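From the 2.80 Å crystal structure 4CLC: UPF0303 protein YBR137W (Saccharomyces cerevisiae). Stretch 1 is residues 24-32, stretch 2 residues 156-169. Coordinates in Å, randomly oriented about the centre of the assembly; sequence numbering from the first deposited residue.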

ATOM      1  N   ASP D  24      23.591  15.825  28.862  1.00 59.45           N
ATOM      2  CA  ASP D  24      24.780  16.652  29.084  1.00 57.06           C
ATOM      3  C   ASP D  24      25.986  16.110  28.329  1.00 50.18           C
ATOM      4  O   ASP D  24      26.759  16.882  27.774  1.00 45.44           O
ATOM      5  CB  ASP D  24      25.096  16.766  30.578  1.00 61.59           C
ATOM      6  CG  ASP D  24      24.571  18.063  31.200  1.00 70.47           C
ATOM      7  OD1 ASP D  24      24.014  18.917  30.472  1.00 67.64           O
ATOM      8  OD2 ASP D  24      24.732  18.236  32.430  1.00 75.74           O
ATOM      9  N   MET D  25      26.138  14.787  28.309  1.00 52.94           N
ATOM     10  CA  MET D  25      27.195  14.140  27.523  1.00 54.80           C
ATOM     11  C   MET D  25      26.965  14.427  26.057  1.00 59.69           C
ATOM     12  O   MET D  25      27.868  14.863  25.325  1.00 55.02           O
ATOM     13  CB  MET D  25      27.222  12.623  27.736  1.00 40.31           C
ATOM     14  CG  MET D  25      27.659  12.194  29.092  1.00 39.67           C
ATOM     15  SD  MET D  25      26.845  10.664  29.551  1.00 66.32           S
ATOM     16  CE  MET D  25      27.762   9.467  28.602  1.00 47.43           C
ATOM     17  N   GLU D  26      25.723  14.178  25.650  1.00 58.95           N
ATOM     18  CA  GLU D  26      25.317  14.259  24.267  1.00 46.32           C
ATOM     19  C   GLU D  26      25.483  15.687  23.752  1.00 46.57           C
ATOM     20  O   GLU D  26      26.016  15.891  22.674  1.00 52.14           O
ATOM     21  CB  GLU D  26      23.893  13.739  24.137  1.00 41.19           C
ATOM     22  CG  GLU D  26      23.774  12.240  24.486  1.00 38.66           C
ATOM     23  CD  GLU D  26      22.431  11.644  24.081  1.00 46.03           C
ATOM     24  OE1 GLU D  26      21.537  12.442  23.727  1.00 51.28           O
ATOM     25  OE2 GLU D  26      22.254  10.394  24.099  1.00 47.50           O
ATOM     26  N   LYS D  27      25.106  16.677  24.546  1.00 47.65           N
ATOM     27  CA  LYS D  27      25.281  18.087  24.166  1.00 49.11           C
ATOM     28  C   LYS D  27      26.753  18.456  23.973  1.00 50.14           C
ATOM     29  O   LYS D  27      27.078  19.527  23.455  1.00 44.73           O
ATOM     30  CB  LYS D  27      24.632  19.021  25.234  1.00 46.03           C
ATOM     31  N   ARG D  28      27.646  17.588  24.437  1.00 54.83           N
ATOM     32  CA  ARG D  28      29.069  17.859  24.339  1.00 52.52           C
ATOM     33  C   ARG D  28      29.639  17.343  23.022  1.00 59.27           C
ATOM     34  O   ARG D  28      30.705  17.804  22.595  1.00 54.33           O
ATOM     35  CB  ARG D  28      29.825  17.240  25.535  1.00 57.02           C
ATOM     36  N   CYS D  29      28.902  16.462  22.329  1.00 60.56           N
ATOM     37  CA  CYS D  29      29.452  15.865  21.115  1.00 52.89           C
ATOM     38  C   CYS D  29      29.187  16.763  19.935  1.00 52.82           C
ATOM     39  O   CYS D  29      28.159  16.645  19.281  1.00 52.19           O
ATOM     40  CB  CYS D  29      28.797  14.532  20.801  1.00 44.77           C
ATOM     41  SG  CYS D  29      28.808  13.296  22.060  1.00 56.88           S
ATOM     42  N   PHE D  30      30.186  17.554  19.573  1.00 52.71           N
ATOM     43  CA  PHE D  30      29.982  18.539  18.540  1.00 55.09           C
ATOM     44  C   PHE D  30      31.275  18.911  17.849  1.00 54.12           C
ATOM     45  O   PHE D  30      32.338  18.921  18.449  1.00 57.08           O
ATOM     46  CB  PHE D  30      29.292  19.782  19.111  1.00 53.44           C
ATOM     47  CG  PHE D  30      30.195  20.713  19.867  1.00 55.19           C
ATOM     48  CD1 PHE D  30      30.397  20.551  21.228  1.00 59.41           C
ATOM     49  CD2 PHE D  30      30.807  21.783  19.227  1.00 61.94           C
ATOM     50  CE1 PHE D  30      31.214  21.426  21.938  1.00 60.26           C
ATOM     51  CE2 PHE D  30      31.625  22.661  19.926  1.00 63.66           C
ATOM     52  CZ  PHE D  30      31.825  22.483  21.287  1.00 63.17           C
ATOM     53  N   LEU D  31      31.151  19.227  16.570  1.00 54.81           N
ATOM     54  CA  LEU D  31      32.282  19.553  15.739  1.00 50.16           C
ATOM     55  C   LEU D  31      32.114  20.987  15.305  1.00 52.96           C
ATOM     56  O   LEU D  31      31.006  21.518  15.330  1.00 56.13           O
ATOM     57  CB  LEU D  31      32.353  18.615  14.545  1.00 51.48           C
ATOM     58  CG  LEU D  31      32.172  17.163  14.988  1.00 47.81           C
ATOM     59  CD1 LEU D  31      31.998  16.210  13.804  1.00 45.11           C
ATOM     60  CD2 LEU D  31      33.359  16.773  15.835  1.00 47.53           C
ATOM     61  N   SER D  32      33.210  21.634  14.949  1.00 54.20           N
ATOM     62  CA  SER D  32      33.113  22.992  14.463  1.00 54.42           C
ATOM     63  C   SER D  32      33.062  23.004  12.955  1.00 54.82           C
ATOM     64  O   SER D  32      32.900  24.065  12.366  1.00 61.59           O
ATOM     65  CB  SER D  32      34.287  23.840  14.964  1.00 58.73           C
ATOM     66  OG  SER D  32      34.117  24.199  16.334  1.00 62.24           O
ATOM     67  N   ASP D 156      27.468   0.265  22.412  1.00 50.17           N
ATOM     68  CA  ASP D 156      27.201   0.942  21.137  1.00 43.92           C
ATOM     69  C   ASP D 156      27.042   2.442  21.400  1.00 47.70           C
ATOM     70  O   ASP D 156      27.586   3.279  20.677  1.00 48.22           O
ATOM     71  CB  ASP D 156      25.941   0.389  20.459  1.00 43.53           C
ATOM     72  CG  ASP D 156      26.126  -1.021  19.909  1.00 50.07           C
ATOM     73  OD1 ASP D 156      27.277  -1.362  19.564  1.00 53.86           O
ATOM     74  OD2 ASP D 156      25.122  -1.777  19.803  1.00 46.83           O
ATOM     75  N   HIS D 157      26.315   2.767  22.467  1.00 44.34           N
ATOM     76  CA  HIS D 157      26.093   4.145  22.846  1.00 40.15           C
ATOM     77  C   HIS D 157      27.346   4.809  23.417  1.00 48.48           C
ATOM     78  O   HIS D 157      27.648   5.957  23.086  1.00 42.70           O
ATOM     79  CB  HIS D 157      24.967   4.250  23.868  1.00 39.02           C
ATOM     80  CG  HIS D 157      24.826   5.625  24.439  1.00 41.40           C
ATOM     81  ND1 HIS D 157      24.198   6.648  23.761  1.00 49.43           N
ATOM     82  CD2 HIS D 157      25.274   6.162  25.594  1.00 44.29           C
ATOM     83  CE1 HIS D 157      24.247   7.751  24.485  1.00 45.49           C
ATOM     84  NE2 HIS D 157      24.893   7.485  25.604  1.00 44.45           N
ATOM     85  N   LEU D 158      28.055   4.100  24.300  1.00 51.43           N
ATOM     86  CA  LEU D 158      29.211   4.682  24.978  1.00 49.16           C
ATOM     87  C   LEU D 158      30.314   4.929  23.970  1.00 50.96           C
ATOM     88  O   LEU D 158      30.843   6.047  23.883  1.00 47.70           O
ATOM     89  CB  LEU D 158      29.703   3.794  26.086  1.00 52.71           C
ATOM     90  N   MET D 159      30.638   3.882  23.203  1.00 50.84           N
ATOM     91  CA  MET D 159      31.623   3.981  22.131  1.00 48.80           C
ATOM     92  C   MET D 159      31.316   5.174  21.254  1.00 49.61           C
ATOM     93  O   MET D 159      32.206   5.971  20.928  1.00 49.47           O
ATOM     94  CB  MET D 159      31.658   2.716  21.276  1.00 50.09           C
ATOM     95  CG  MET D 159      32.857   1.775  21.544  1.00 60.99           C
ATOM     96  SD  MET D 159      34.517   2.495  21.443  1.00 50.75           S
ATOM     97  CE  MET D 159      34.369   3.694  20.115  1.00 44.66           C
ATOM     98  N   ALA D 160      30.039   5.309  20.910  1.00 45.93           N
ATOM     99  CA  ALA D 160      29.574   6.445  20.134  1.00 45.54           C
ATOM    100  C   ALA D 160      29.947   7.761  20.780  1.00 43.85           C
ATOM    101  O   ALA D 160      30.628   8.561  20.171  1.00 42.57           O
ATOM    102  CB  ALA D 160      28.081   6.369  19.943  1.00 51.80           C
ATOM    103  N   VAL D 161      29.526   7.964  22.026  1.00 48.56           N
ATOM    104  CA  VAL D 161      29.691   9.263  22.688  1.00 49.12           C
ATOM    105  C   VAL D 161      31.154   9.577  23.001  1.00 49.43           C
ATOM    106  O   VAL D 161      31.609  10.730  22.906  1.00 46.33           O
ATOM    107  CB  VAL D 161      28.887   9.341  24.010  1.00 46.58           C
ATOM    108  CG1 VAL D 161      28.842  10.770  24.514  1.00 49.01           C
ATOM    109  CG2 VAL D 161      27.474   8.825  23.827  1.00 40.05           C
ATOM    110  N   SER D 162      31.883   8.539  23.383  1.00 49.47           N
ATOM    111  CA  SER D 162      33.250   8.706  23.836  1.00 49.71           C
ATOM    112  C   SER D 162      34.128   9.140  22.676  1.00 53.74           C
ATOM    113  O   SER D 162      34.825  10.169  22.743  1.00 51.35           O
ATOM    114  CB  SER D 162      33.770   7.404  24.424  1.00 51.78           C
ATOM    115  OG  SER D 162      32.721   6.660  25.001  1.00 51.71           O
ATOM    116  N   SER D 163      34.080   8.342  21.608  1.00 54.13           N
ATOM    117  CA  SER D 163      34.923   8.565  20.435  1.00 51.45           C
ATOM    118  C   SER D 163      34.471   9.793  19.678  1.00 49.87           C
ATOM    119  O   SER D 163      35.255  10.434  18.995  1.00 57.55           O
ATOM    120  CB  SER D 163      34.921   7.344  19.518  1.00 47.78           C
ATOM    121  OG  SER D 163      33.616   7.008  19.139  1.00 44.48           O
ATOM    122  N   LEU D 164      33.203  10.136  19.816  1.00 46.50           N
ATOM    123  CA  LEU D 164      32.696  11.355  19.226  1.00 47.22           C
ATOM    124  C   LEU D 164      33.297  12.572  19.941  1.00 51.96           C
ATOM    125  O   LEU D 164      33.738  13.520  19.300  1.00 49.48           O
ATOM    126  CB  LEU D 164      31.179  11.357  19.307  1.00 45.96           C
ATOM    127  CG  LEU D 164      30.348  12.199  18.372  1.00 46.59           C
ATOM    128  CD1 LEU D 164      30.874  12.077  16.950  1.00 50.86           C
ATOM    129  CD2 LEU D 164      28.968  11.637  18.478  1.00 43.54           C
ATOM    130  N   ILE D 165      33.318  12.521  21.277  1.00 59.55           N
ATOM    131  CA  ILE D 165      33.933  13.566  22.116  1.00 58.13           C
ATOM    132  C   ILE D 165      35.468  13.548  22.036  1.00 57.82           C
ATOM    133  O   ILE D 165      36.111  14.605  21.992  1.00 58.64           O
ATOM    134  CB  ILE D 165      33.510  13.426  23.604  1.00 54.58           C
ATOM    135  CG1 ILE D 165      32.048  13.816  23.789  1.00 53.88           C
ATOM    136  CG2 ILE D 165      34.381  14.286  24.499  1.00 52.42           C
ATOM    137  CD1 ILE D 165      31.665  14.031  25.228  1.00 48.66           C
ATOM    138  N   ALA D 166      36.051  12.351  22.015  1.00 51.27           N
ATOM    139  CA  ALA D 166      37.484  12.223  21.772  1.00 54.00           C
ATOM    140  C   ALA D 166      37.895  12.870  20.448  1.00 59.93           C
ATOM    141  O   ALA D 166      38.834  13.669  20.414  1.00 67.59           O
ATOM    142  CB  ALA D 166      37.890  10.777  21.786  1.00 58.80           C
ATOM    143  N   PHE D 167      37.189  12.531  19.368  1.00 56.58           N
ATOM    144  CA  PHE D 167      37.476  13.091  18.045  1.00 56.83           C
ATOM    145  C   PHE D 167      37.319  14.604  18.037  1.00 59.39           C
ATOM    146  O   PHE D 167      38.138  15.333  17.464  1.00 56.43           O
ATOM    147  CB  PHE D 167      36.565  12.476  16.983  1.00 52.28           C
ATOM    148  CG  PHE D 167      36.863  12.943  15.584  1.00 50.98           C
ATOM    149  CD1 PHE D 167      36.270  14.084  15.079  1.00 47.84           C
ATOM    150  CD2 PHE D 167      37.732  12.229  14.766  1.00 57.61           C
ATOM    151  CE1 PHE D 167      36.545  14.512  13.792  1.00 50.64           C
ATOM    152  CE2 PHE D 167      38.008  12.654  13.468  1.00 48.18           C
ATOM    153  CZ  PHE D 167      37.413  13.792  12.986  1.00 47.84           C
ATOM    154  N   ALA D 168      36.250  15.073  18.668  1.00 57.59           N
ATOM    155  CA  ALA D 168      36.004  16.501  18.748  1.00 61.24           C
ATOM    156  C   ALA D 168      37.139  17.166  19.516  1.00 74.87           C
ATOM    157  O   ALA D 168      37.492  18.328  19.249  1.00 74.88           O
ATOM    158  CB  ALA D 168      34.680  16.780  19.412  1.00 58.57           C
ATOM    159  N   ASN D 169      37.727  16.408  20.446  1.00 71.81           N
ATOM    160  CA  ASN D 169      38.738  16.960  21.336  1.00 69.86           C
ATOM    161  C   ASN D 169      40.111  17.013  20.691  1.00 66.09           C
ATOM    162  O   ASN D 169      41.046  17.503  21.308  1.00 72.39           O
ATOM    163  CB  ASN D 169      38.808  16.172  22.656  1.00 71.19           C
ATOM    164  CG  ASN D 169      38.212  16.948  23.848  1.00 72.23           C
ATOM    165  OD1 ASN D 169      38.158  18.178  23.857  1.00 72.99           O
ATOM    166  ND2 ASN D 169      37.760  16.215  24.850  1.00 77.18           N
TER

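A helix can pack against a turn and the chain around it without any hydrogen bond between them, provided that the side chains adopt conformations that bring carbon and sulphur into register. YBR137W offers a compact example. Residues 156-168 are the last part of a helix that begins earlier in the chain, and against it lies a stretch that leaves its own helix, passes through a type I turn from Glu26 to Cys29 and continues as a short strand at Phe30 and Leu31. The two are at least 131 residues apart in sequence wherever they touch, and together they bury 497 Å². No hydrogen bond joins them among the atoms modelled; the turn and the helix carry backbone hydrogen bonds of their own, as in Cys29 N to Glu26 O (3.0 Å) and Val161 N to His157 O (2.9 Å).

Cys29 is the centre of the contact and has the largest area covered by the opposing stretch. Its CA-to-CB bond points sideways, yet the m rotamer (chi1 -55°) sets SG 3.5 Å from Val161 CG1 and 3.7 Å from Ile165 CG1, so the sulphur touches two residues one helical turn apart. Its CB meets Leu164 CG at 3.7 Å. The short side chain suits a place where the backbones come close: the CA atoms of Cys29 and Ile165 are 5.1 Å apart.

The helix residues around it use different means to reach the same partner. The CA-to-CB bonds of Val161 and Leu164 both point toward the other stretch. Val161, in t, places CG1 against the cysteine sulphur and also 4.1 Å from Met25 CB. Ile165 starts sideways, and its m, t conformation carries the chain nearer as it extends; CD1 ends 3.7 Å from Arg28 CB and 3.9 Å from Met25 O. Met25 O also accepts a hydrogen bond from Arg28 N (2.9 Å), just ahead of the turn's own bond. Its contact with the Ile165 methyl is packing. Beyond CB, Arg28 is not modelled, and its part in the contact can be judged no further.

Farther along, Phe30 and Leu31 illustrate how adjacent strand residues can contribute differently. The CA-to-CB bond of Phe30 points away, and the residue meets the helix through its backbone, with Phe30 O 3.3 Å from Ala168 CB. Leu31 starts sideways, but in m, t its end comes nearer, bringing CD2 to 3.8 Å from Ala168 CB and 4.0 Å from Phe167 CD1. The methyl approaches the edge of the phenylalanine ring, near its plane. The small side chain of Ala168 thus accommodates both a backbone oxygen and a leucine methyl.

At the other end of the contact the groups are polar, and extension again closes the gap. Glu26 (m, t) and His157 (chi1 t) both leave their backbones sideways and converge at their tips, where Glu26 OE2 lies 3.3 Å from His157 CE1, at the ring edge and near its plane. This is a contact with a ring carbon; the other carboxylate oxygen, OE1, is hydrogen-bonded elsewhere in the structure.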